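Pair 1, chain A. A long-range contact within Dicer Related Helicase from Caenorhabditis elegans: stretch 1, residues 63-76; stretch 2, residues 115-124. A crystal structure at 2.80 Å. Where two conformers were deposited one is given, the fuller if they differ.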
# COMPACT_ATOMS: atom_id res chain seq x y z
N LYS A 63 -5.29 23.17 0.79
CA LYS A 63 -4.73 21.97 0.14
C LYS A 63 -5.81 21.27 -0.72
O LYS A 63 -5.45 20.73 -1.78
CB LYS A 63 -4.14 21.00 1.16
CG LYS A 63 -3.49 19.76 0.56
CD LYS A 63 -2.05 19.54 1.01
CE LYS A 63 -1.24 18.72 0.03
NZ LYS A 63 -0.49 19.58 -0.92
N LEU A 64 -7.06 21.24 -0.27
CA LEU A 64 -8.14 20.56 -1.03
C LEU A 64 -8.23 21.19 -2.42
O LEU A 64 -8.04 20.47 -3.40
CB LEU A 64 -9.47 20.66 -0.29
CG LEU A 64 -10.61 19.80 -0.84
CD1 LEU A 64 -11.45 20.56 -1.87
CD2 LEU A 64 -10.09 18.51 -1.45
N GLU A 65 -8.43 22.51 -2.47
CA GLU A 65 -8.56 23.32 -3.72
C GLU A 65 -7.40 22.99 -4.67
O GLU A 65 -7.68 22.73 -5.85
CB GLU A 65 -8.58 24.81 -3.38
CG GLU A 65 -8.72 25.73 -4.58
CD GLU A 65 -10.14 26.06 -4.98
OE1 GLU A 65 -10.35 27.11 -5.63
OE2 GLU A 65 -11.04 25.27 -4.65
N GLU A 66 -6.15 22.94 -4.17
CA GLU A 66 -4.95 22.58 -4.99
C GLU A 66 -5.18 21.21 -5.65
O GLU A 66 -4.96 21.10 -6.87
CB GLU A 66 -3.67 22.55 -4.14
CG GLU A 66 -3.06 23.92 -3.86
CD GLU A 66 -1.84 23.86 -2.96
OE1 GLU A 66 -1.44 24.92 -2.38
OE2 GLU A 66 -1.28 22.74 -2.81
N ILE A 67 -5.57 20.21 -4.87
CA ILE A 67 -5.72 18.81 -5.34
C ILE A 67 -6.79 18.77 -6.43
O ILE A 67 -6.48 18.30 -7.55
CB ILE A 67 -6.03 17.87 -4.17
CG1 ILE A 67 -4.78 17.64 -3.31
CG2 ILE A 67 -6.62 16.58 -4.67
CD1 ILE A 67 -5.08 17.36 -1.86
N ALA A 68 -7.99 19.28 -6.13
CA ALA A 68 -9.13 19.33 -7.06
C ALA A 68 -8.66 19.90 -8.39
O ALA A 68 -8.81 19.22 -9.40
CB ALA A 68 -10.28 20.13 -6.48
N ARG A 69 -8.07 21.10 -8.38
CA ARG A 69 -7.57 21.77 -9.61
C ARG A 69 -6.66 20.81 -10.36
O ARG A 69 -7.02 20.41 -11.48
CB ARG A 69 -6.83 23.06 -9.27
CG ARG A 69 -7.70 24.11 -8.60
CD ARG A 69 -9.08 24.14 -9.20
NE ARG A 69 -9.85 25.23 -8.66
CZ ARG A 69 -10.91 25.77 -9.23
NH1 ARG A 69 -11.35 25.32 -10.39
NH2 ARG A 69 -11.54 26.76 -8.63
N MET A 70 -5.56 20.39 -9.73
CA MET A 70 -4.56 19.50 -10.37
C MET A 70 -5.26 18.36 -11.14
O MET A 70 -4.70 17.92 -12.12
CB MET A 70 -3.60 18.93 -9.34
CG MET A 70 -2.56 19.93 -8.88
SD MET A 70 -1.33 20.30 -10.17
CE MET A 70 0.07 20.75 -9.16
N ILE A 71 -6.47 17.98 -10.72
CA ILE A 71 -7.25 16.86 -11.31
C ILE A 71 -8.06 17.36 -12.53
O ILE A 71 -8.07 16.65 -13.55
CB ILE A 71 -8.14 16.19 -10.24
CG1 ILE A 71 -7.30 15.46 -9.18
CG2 ILE A 71 -9.17 15.26 -10.88
CD1 ILE A 71 -8.09 15.08 -7.94
N ILE A 72 -8.72 18.52 -12.42
CA ILE A 72 -9.76 18.99 -13.40
C ILE A 72 -9.18 20.06 -14.34
O ILE A 72 -9.73 20.22 -15.45
CB ILE A 72 -11.02 19.51 -12.69
CG1 ILE A 72 -10.71 20.65 -11.72
CG2 ILE A 72 -11.74 18.36 -12.01
CD1 ILE A 72 -11.95 21.28 -11.11
N ASP A 73 -8.13 20.79 -13.92
CA ASP A 73 -7.40 21.80 -14.75
C ASP A 73 -7.14 21.23 -16.14
O ASP A 73 -6.65 20.09 -16.25
CB ASP A 73 -6.07 22.23 -14.11
CG ASP A 73 -6.18 23.40 -13.13
OD1 ASP A 73 -7.33 23.86 -12.85
OD2 ASP A 73 -5.12 23.84 -12.63
N GLU A 74 -7.49 22.00 -17.17
CA GLU A 74 -7.20 21.71 -18.60
C GLU A 74 -5.68 21.73 -18.79
O GLU A 74 -4.98 22.54 -18.19
CB GLU A 74 -7.91 22.77 -19.45
CG GLU A 74 -8.54 22.24 -20.73
CD GLU A 74 -9.81 21.44 -20.54
OE1 GLU A 74 -10.66 21.86 -19.73
OE2 GLU A 74 -9.96 20.41 -21.23
N PRO A 75 -5.12 20.85 -19.62
CA PRO A 75 -3.67 20.88 -19.87
C PRO A 75 -3.22 22.12 -20.68
O PRO A 75 -3.97 22.58 -21.55
CB PRO A 75 -3.43 19.56 -20.62
CG PRO A 75 -4.78 19.25 -21.31
CD PRO A 75 -5.84 19.82 -20.39
N THR A 76 -2.00 22.63 -20.45
CA THR A 76 -1.35 23.66 -21.30
C THR A 76 -1.22 23.11 -22.72
O THR A 76 -0.99 21.93 -22.91
CB THR A 76 0.02 24.10 -20.76
OG1 THR A 76 0.88 22.96 -20.69
CG2 THR A 76 -0.08 24.78 -19.41
N GLN A 115 0.32 13.41 -13.38
CA GLN A 115 -0.15 14.47 -12.43
C GLN A 115 -1.58 14.16 -11.99
O GLN A 115 -1.86 14.15 -10.74
CB GLN A 115 -0.07 15.84 -13.11
CG GLN A 115 -0.32 17.01 -12.17
CD GLN A 115 -0.37 18.32 -12.90
OE1 GLN A 115 0.66 18.89 -13.27
NE2 GLN A 115 -1.58 18.81 -13.12
N ARG A 116 -2.47 13.90 -12.94
CA ARG A 116 -3.88 13.62 -12.64
C ARG A 116 -3.98 12.40 -11.71
O ARG A 116 -4.65 12.52 -10.67
CB ARG A 116 -4.69 13.47 -13.92
CG ARG A 116 -5.42 14.74 -14.30
CD ARG A 116 -5.97 14.72 -15.69
NE ARG A 116 -6.28 16.07 -16.11
CZ ARG A 116 -6.60 16.42 -17.34
NH1 ARG A 116 -6.86 17.69 -17.60
NH2 ARG A 116 -6.71 15.51 -18.28
N ARG A 117 -3.27 11.32 -12.00
CA ARG A 117 -3.28 10.09 -11.15
C ARG A 117 -2.72 10.38 -9.76
O ARG A 117 -3.28 9.89 -8.79
CB ARG A 117 -2.49 8.95 -11.78
CG ARG A 117 -3.36 7.74 -12.03
CD ARG A 117 -3.20 6.63 -11.03
NE ARG A 117 -2.88 5.43 -11.79
CZ ARG A 117 -3.03 4.20 -11.36
NH1 ARG A 117 -3.52 3.96 -10.16
NH2 ARG A 117 -2.68 3.19 -12.14
N ARG A 118 -1.61 11.10 -9.68
CA ARG A 118 -0.95 11.42 -8.41
C ARG A 118 -1.94 12.14 -7.46
O ARG A 118 -2.07 11.72 -6.28
CB ARG A 118 0.29 12.27 -8.69
CG ARG A 118 0.94 12.85 -7.46
CD ARG A 118 2.18 13.57 -7.90
NE ARG A 118 2.60 14.57 -6.94
CZ ARG A 118 3.81 15.12 -6.92
NH1 ARG A 118 4.72 14.75 -7.81
NH2 ARG A 118 4.11 16.02 -6.00
N PHE A 119 -2.60 13.17 -7.95
CA PHE A 119 -3.46 14.05 -7.13
C PHE A 119 -4.83 13.39 -6.91
O PHE A 119 -5.45 13.65 -5.86
CB PHE A 119 -3.51 15.45 -7.74
CG PHE A 119 -2.23 16.22 -7.53
CD1 PHE A 119 -1.96 16.83 -6.31
CD2 PHE A 119 -1.25 16.25 -8.51
CE1 PHE A 119 -0.76 17.50 -6.11
CE2 PHE A 119 -0.06 16.92 -8.31
CZ PHE A 119 0.19 17.53 -7.11
N SER A 120 -5.29 12.54 -7.83
CA SER A 120 -6.50 11.69 -7.66
C SER A 120 -6.28 10.74 -6.47
O SER A 120 -7.16 10.67 -5.60
CB SER A 120 -6.82 10.92 -8.91
OG SER A 120 -7.30 11.77 -9.93
N GLU A 121 -5.13 10.06 -6.45
CA GLU A 121 -4.74 9.10 -5.39
C GLU A 121 -4.52 9.83 -4.07
O GLU A 121 -4.81 9.25 -3.04
CB GLU A 121 -3.50 8.31 -5.81
CG GLU A 121 -3.76 7.33 -6.95
CD GLU A 121 -3.67 5.86 -6.58
OE1 GLU A 121 -3.79 5.04 -7.50
OE2 GLU A 121 -3.46 5.55 -5.40
N CYS A 122 -4.07 11.09 -4.10
CA CYS A 122 -3.90 11.92 -2.88
C CYS A 122 -5.28 12.23 -2.28
O CYS A 122 -5.39 12.21 -1.05
CB CYS A 122 -3.16 13.22 -3.16
SG CYS A 122 -3.05 14.28 -1.70
N PHE A 123 -6.28 12.48 -3.11
CA PHE A 123 -7.66 12.77 -2.64
C PHE A 123 -8.28 11.49 -2.07
O PHE A 123 -8.65 11.48 -0.89
CB PHE A 123 -8.50 13.36 -3.77
CG PHE A 123 -9.98 13.36 -3.52
CD1 PHE A 123 -10.54 14.24 -2.61
CD2 PHE A 123 -10.82 12.56 -4.26
CE1 PHE A 123 -11.92 14.32 -2.47
CE2 PHE A 123 -12.19 12.64 -4.12
CZ PHE A 123 -12.74 13.51 -3.21
N LEU A 124 -8.34 10.44 -2.90
CA LEU A 124 -9.05 9.17 -2.60
C LEU A 124 -8.45 8.51 -1.34
O LEU A 124 -9.24 8.07 -0.51
CB LEU A 124 -8.97 8.24 -3.82
CG LEU A 124 -9.80 8.67 -5.03
CD1 LEU A 124 -9.86 7.57 -6.08
CD2 LEU A 124 -11.21 9.06 -4.62

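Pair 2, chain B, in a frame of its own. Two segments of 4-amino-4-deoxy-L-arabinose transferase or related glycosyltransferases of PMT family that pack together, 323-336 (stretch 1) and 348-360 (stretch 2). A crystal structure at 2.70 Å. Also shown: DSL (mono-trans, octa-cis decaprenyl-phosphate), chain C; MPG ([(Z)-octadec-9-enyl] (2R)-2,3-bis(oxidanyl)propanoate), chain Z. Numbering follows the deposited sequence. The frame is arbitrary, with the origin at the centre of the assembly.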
# COMPACT_ATOMS: atom_id res chain seq x y z
N PRO B 323 25.71 10.42 3.96
CA PRO B 323 24.31 9.98 4.09
C PRO B 323 23.45 10.29 2.88
O PRO B 323 22.73 9.41 2.38
CB PRO B 323 23.82 10.74 5.33
CG PRO B 323 24.70 11.94 5.41
CD PRO B 323 26.05 11.50 4.91
N ALA B 324 23.49 11.54 2.40
CA ALA B 324 22.68 11.91 1.24
C ALA B 324 23.00 11.03 0.04
O ALA B 324 22.09 10.64 -0.71
CB ALA B 324 22.90 13.39 0.90
N LEU B 325 24.28 10.71 -0.17
CA LEU B 325 24.65 9.78 -1.23
C LEU B 325 24.03 8.40 -0.99
O LEU B 325 23.63 7.72 -1.95
CB LEU B 325 26.17 9.67 -1.33
CG LEU B 325 26.75 8.63 -2.29
CD1 LEU B 325 26.36 8.93 -3.72
CD2 LEU B 325 28.26 8.56 -2.14
N MET B 326 23.92 7.98 0.27
CA MET B 326 23.30 6.70 0.57
C MET B 326 21.81 6.72 0.23
O MET B 326 21.28 5.74 -0.32
CB MET B 326 23.50 6.33 2.03
CG MET B 326 22.85 5.03 2.44
SD MET B 326 23.66 3.59 1.71
CE MET B 326 25.22 3.59 2.59
N ALA B 327 21.12 7.81 0.54
CA ALA B 327 19.71 7.92 0.18
C ALA B 327 19.53 7.95 -1.33
O ALA B 327 18.61 7.32 -1.87
CB ALA B 327 19.10 9.16 0.82
N GLY B 328 20.40 8.68 -2.03
CA GLY B 328 20.30 8.75 -3.48
C GLY B 328 20.55 7.41 -4.15
O GLY B 328 19.85 7.04 -5.10
N ILE B 329 21.56 6.67 -3.68
CA ILE B 329 21.80 5.34 -4.22
C ILE B 329 20.65 4.40 -3.86
O ILE B 329 20.32 3.49 -4.62
CB ILE B 329 23.16 4.81 -3.73
CG1 ILE B 329 24.29 5.66 -4.32
CG2 ILE B 329 23.35 3.35 -4.11
CD1 ILE B 329 25.67 5.23 -3.88
N TRP B 330 20.03 4.61 -2.70
CA TRP B 330 18.82 3.88 -2.35
C TRP B 330 17.74 4.08 -3.41
O TRP B 330 17.31 3.12 -4.07
CB TRP B 330 18.34 4.34 -0.97
CG TRP B 330 17.13 3.64 -0.43
CD1 TRP B 330 15.83 3.92 -0.69
CD2 TRP B 330 17.13 2.55 0.50
NE1 TRP B 330 15.01 3.07 0.00
CE2 TRP B 330 15.78 2.22 0.74
CE3 TRP B 330 18.13 1.82 1.14
CZ2 TRP B 330 15.41 1.18 1.60
CZ3 TRP B 330 17.76 0.79 1.99
CH2 TRP B 330 16.42 0.49 2.21
N ALA B 331 17.34 5.33 -3.62
CA ALA B 331 16.25 5.63 -4.55
C ALA B 331 16.59 5.18 -5.97
O ALA B 331 15.79 4.52 -6.64
CB ALA B 331 15.93 7.12 -4.51
N ILE B 332 17.79 5.54 -6.45
CA ILE B 332 18.15 5.25 -7.83
C ILE B 332 18.29 3.74 -8.05
O ILE B 332 17.77 3.18 -9.02
CB ILE B 332 19.44 5.99 -8.23
CG1 ILE B 332 19.22 7.51 -8.15
CG2 ILE B 332 19.88 5.59 -9.63
CD1 ILE B 332 20.50 8.31 -8.28
N ALA B 333 19.01 3.07 -7.15
CA ALA B 333 19.24 1.64 -7.30
C ALA B 333 17.94 0.86 -7.26
O ALA B 333 17.70 -0.03 -8.10
CB ALA B 333 20.20 1.14 -6.22
N ILE B 334 17.07 1.16 -6.29
CA ILE B 334 15.79 0.45 -6.23
C ILE B 334 14.94 0.77 -7.45
O ILE B 334 14.27 -0.12 -8.01
CB ILE B 334 15.07 0.79 -4.91
CG1 ILE B 334 15.85 0.21 -3.73
CG2 ILE B 334 13.66 0.25 -4.92
CD1 ILE B 334 15.28 0.57 -2.38
N PHE B 335 14.97 2.03 -7.90
CA PHE B 335 14.20 2.42 -9.08
C PHE B 335 14.63 1.62 -10.31
O PHE B 335 13.79 1.07 -11.02
CB PHE B 335 14.36 3.92 -9.34
CG PHE B 335 13.61 4.41 -10.54
CD1 PHE B 335 12.29 4.82 -10.43
CD2 PHE B 335 14.22 4.48 -11.78
CE1 PHE B 335 11.59 5.27 -11.53
CE2 PHE B 335 13.53 4.93 -12.89
CZ PHE B 335 12.21 5.33 -12.77
N VAL B 336 15.94 1.55 -10.57
CA VAL B 336 16.39 0.82 -11.75
C VAL B 336 16.21 -0.68 -11.56
O VAL B 336 16.07 -1.42 -12.54
CB VAL B 336 17.85 1.18 -12.10
CG1 VAL B 336 18.01 2.68 -12.25
CG2 VAL B 336 18.81 0.62 -11.06
N TYR B 348 5.60 -1.34 -6.06
CA TYR B 348 7.00 -1.74 -5.99
C TYR B 348 7.91 -0.55 -5.73
O TYR B 348 8.91 -0.66 -5.02
CB TYR B 348 7.43 -2.45 -7.28
CG TYR B 348 6.84 -3.82 -7.49
CD1 TYR B 348 6.01 -4.40 -6.55
CD2 TYR B 348 7.12 -4.54 -8.65
CE1 TYR B 348 5.46 -5.66 -6.74
CE2 TYR B 348 6.58 -5.80 -8.86
CZ TYR B 348 5.76 -6.35 -7.90
OH TYR B 348 5.22 -7.60 -8.10
N ILE B 349 7.57 0.61 -6.31
CA ILE B 349 8.48 1.76 -6.26
C ILE B 349 8.32 2.58 -4.99
O ILE B 349 9.13 3.49 -4.75
CB ILE B 349 8.29 2.64 -7.51
CG1 ILE B 349 9.61 3.28 -7.90
CG2 ILE B 349 7.24 3.70 -7.28
CD1 ILE B 349 10.74 2.29 -8.02
N VAL B 350 7.33 2.27 -4.14
CA VAL B 350 7.09 3.09 -2.95
C VAL B 350 8.30 3.18 -2.03
O VAL B 350 8.57 4.27 -1.51
CB VAL B 350 5.82 2.62 -2.23
CG1 VAL B 350 5.60 3.43 -0.97
CG2 VAL B 350 4.61 2.75 -3.15
N PRO B 351 9.07 2.11 -1.77
CA PRO B 351 10.21 2.23 -0.84
C PRO B 351 11.23 3.30 -1.19
O PRO B 351 12.08 3.62 -0.34
CB PRO B 351 10.84 0.83 -0.88
CG PRO B 351 9.71 -0.06 -1.14
CD PRO B 351 8.80 0.69 -2.09
N VAL B 352 11.21 3.88 -2.40
CA VAL B 352 12.17 4.94 -2.70
C VAL B 352 11.74 6.28 -2.12
O VAL B 352 12.58 7.18 -1.97
CB VAL B 352 12.40 5.09 -4.21
CG1 VAL B 352 12.60 3.74 -4.86
CG2 VAL B 352 11.25 5.85 -4.87
N ILE B 353 10.45 6.44 -1.77
CA ILE B 353 9.95 7.75 -1.36
C ILE B 353 10.62 8.26 -0.08
O ILE B 353 11.03 9.43 -0.05
CB ILE B 353 8.42 7.72 -1.25
CG1 ILE B 353 7.80 7.35 -2.60
CG2 ILE B 353 7.88 9.07 -0.77
CD1 ILE B 353 8.11 8.32 -3.71
N PRO B 354 10.76 7.46 0.99
CA PRO B 354 11.42 7.99 2.20
C PRO B 354 12.79 8.58 1.93
O PRO B 354 13.09 9.70 2.37
CB PRO B 354 11.49 6.77 3.13
CG PRO B 354 10.37 5.91 2.70
CD PRO B 354 10.28 6.08 1.21
N ALA B 355 13.64 7.85 1.19
CA ALA B 355 14.95 8.38 0.83
C ALA B 355 14.82 9.72 0.12
O ALA B 355 15.48 10.70 0.49
CB ALA B 355 15.69 7.37 -0.05
N LEU B 356 13.96 9.78 -0.90
CA LEU B 356 13.67 11.05 -1.56
C LEU B 356 13.30 12.11 -0.55
O LEU B 356 13.80 13.24 -0.60
CB LEU B 356 12.55 10.87 -2.59
CG LEU B 356 12.88 9.98 -3.79
CD1 LEU B 356 11.67 9.86 -4.70
CD2 LEU B 356 14.09 10.51 -4.55
N GLY B 357 12.43 11.76 0.41
CA GLY B 357 12.09 12.68 1.48
C GLY B 357 13.32 13.29 2.13
O GLY B 357 13.46 14.51 2.20
N ILE B 358 14.25 12.43 2.56
CA ILE B 358 15.50 12.91 3.14
C ILE B 358 16.15 13.92 2.21
O ILE B 358 16.47 15.05 2.60
CB ILE B 358 16.44 11.74 3.45
CG1 ILE B 358 15.79 10.77 4.44
CG2 ILE B 358 17.77 12.25 4.00
CD1 ILE B 358 16.67 9.60 4.81
N LEU B 359 16.32 13.53 0.94
CA LEU B 359 16.91 14.44 -0.03
C LEU B 359 16.13 15.74 -0.10
O LEU B 359 16.70 16.84 -0.01
CB LEU B 359 17.00 13.78 -1.40
CG LEU B 359 17.97 12.60 -1.50
CD1 LEU B 359 18.12 12.12 -2.94
CD2 LEU B 359 19.32 12.99 -0.91
N ALA B 360 14.80 15.64 -0.21
CA ALA B 360 13.97 16.84 -0.22
C ALA B 360 14.28 17.70 1.00
O ALA B 360 14.51 18.91 0.89
CB ALA B 360 12.49 16.46 -0.26
C21 DSL C . 21.56 0.81 2.26
C22 DSL C . 21.30 0.05 3.55
C23 DSL C . 20.22 0.53 4.51
C24 DSL C . 22.02 -1.04 3.84
C25 DSL C . 21.77 -1.83 5.15
C26 DSL C . 21.74 -3.35 4.81
C27 DSL C . 22.80 -4.10 5.67
C28 DSL C . 23.25 -3.52 7.03
C29 DSL C . 23.32 -5.26 5.23
C30 DSL C . 22.87 -5.85 3.86
C31 DSL C . 24.01 -6.72 3.25
C32 DSL C . 23.46 -8.14 2.87
C33 DSL C . 23.31 -9.23 3.95
C34 DSL C . 23.14 -8.42 1.58
C2 MPG Z . 22.40 -0.15 -11.08
C3 MPG Z . 22.48 0.92 -9.99
C4 MPG Z . 22.99 2.25 -10.54
C5 MPG Z . 23.33 3.25 -9.42
C6 MPG Z . 23.83 4.61 -9.95
C7 MPG Z . 24.24 5.55 -8.80
C8 MPG Z . 24.82 6.90 -9.29
C9 MPG Z . 25.56 7.65 -8.15
C10 MPG Z . 26.08 9.04 -8.59
C11 MPG Z . 27.14 9.62 -7.62
C12 MPG Z . 27.21 11.18 -7.66
C1 MPG Z . 21.86 -1.48 -10.54

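What backbone arrangement do the two pairs share? In each, two helices run roughly antiparallel, their N-to-C directions 143° apart in pair 1 and 147° in pair 2, and their axes approach to 8.3 Å in both. Fourteen central residues superpose with an RMSD of 0.4 Å. A:Leu64 falls on B:Ala324, A:Ile67 on B:Ala327, A:Met70 on B:Trp330 and A:Ile71 on B:Ala331; across the contact, A:Arg116 matches B:Val352, A:Phe119 matches B:Ala355, A:Ser120 matches B:Leu356, A:Cys122 matches B:Ile358 and A:Phe123 matches B:Leu359. The buried surface is also similar, 643 Å² in pair 1 and 554 Å² in pair 2.

How is the middle of the contact filled? The position of A:Phe119 and B:Ala355 points toward the other helix in both, but it carries a large ring in one and a single methyl in the other. In pair 1, A:Met70 lies over one face of the phenylalanine ring: its CG sits 3.8 Å from the ring centroid of A:Phe119, almost on the ring normal, and its SD lies over the same face. A:Ile67 CG1 meets the edge of that ring, 4.2 Å from A:Phe119 CD1. Pair 2 places its large ring on the first helix instead. B:Trp330, at the A:Met70 position, brings CD1 to 3.5 Å from B:Ala355 CB, while B:Ala327 CB lies 3.9 Å from the same B:Ala355 CB. In pair 2 the large ring is met by a small residue; in pair 1 the ring is met by A:Met70 and A:Ile67, themselves sizeable side chains.

What happens around the position of A:Ile71 and B:Ala331? The isoleucine reaches along the second helix, with A:Ile71 CD1 3.7 Å from A:Phe119 O and A:Ile71 CG1 3.8 Å from A:Ser120 OG. A:Ser120 OG donates to A:Arg116 O within its own helix, at 2.9 Å. In pair 2 the short side chain stays on the first helix and the longer one comes from the second: B:Leu356 CD2 reaches B:Ala331 CB at 3.9 Å. B:Val352 CB also packs there, 4.1 Å from B:Ala331 CB.

Where do polar groups enter? A:Arg116 extends past the end of the first helix, and its NH1 donates to A:Asp73 O at 2.8 Å, satisfying a carbonyl where the chain leaves helical geometry. A:Gln115 NE2 adds a weak hydrogen bond to A:Met70 O at 3.4 Å. B:Val352, matched to the arginine, is wholly apolar and places CG1 3.6 Å from B:Ile334 CG2. The hydrogen bond between the stretches of pair 2 comes from B:Trp330, whose NE1 donates to B:Pro351 O at 3.0 Å, so the indole both packs and bonds.

How does the other end close? A:Phe123 and B:Leu359 both point toward the first helix. A:Ile67 CG2 packs 3.8 Å from A:Phe123 CB and A:Leu64 CD2 lies 4.4 Å from A:Phe123 CD1, whereas B:Leu359 CD2 lies 4.0 Å from B:Ala324 CB and 4.2 Å from B:Ala327 CB, its branched end reaching the smaller alanines. A:Cys122 SG lies 3.7 Å from A:Ile67 CD1; B:Ile358 points the same way but makes no contact within 4.5 Å.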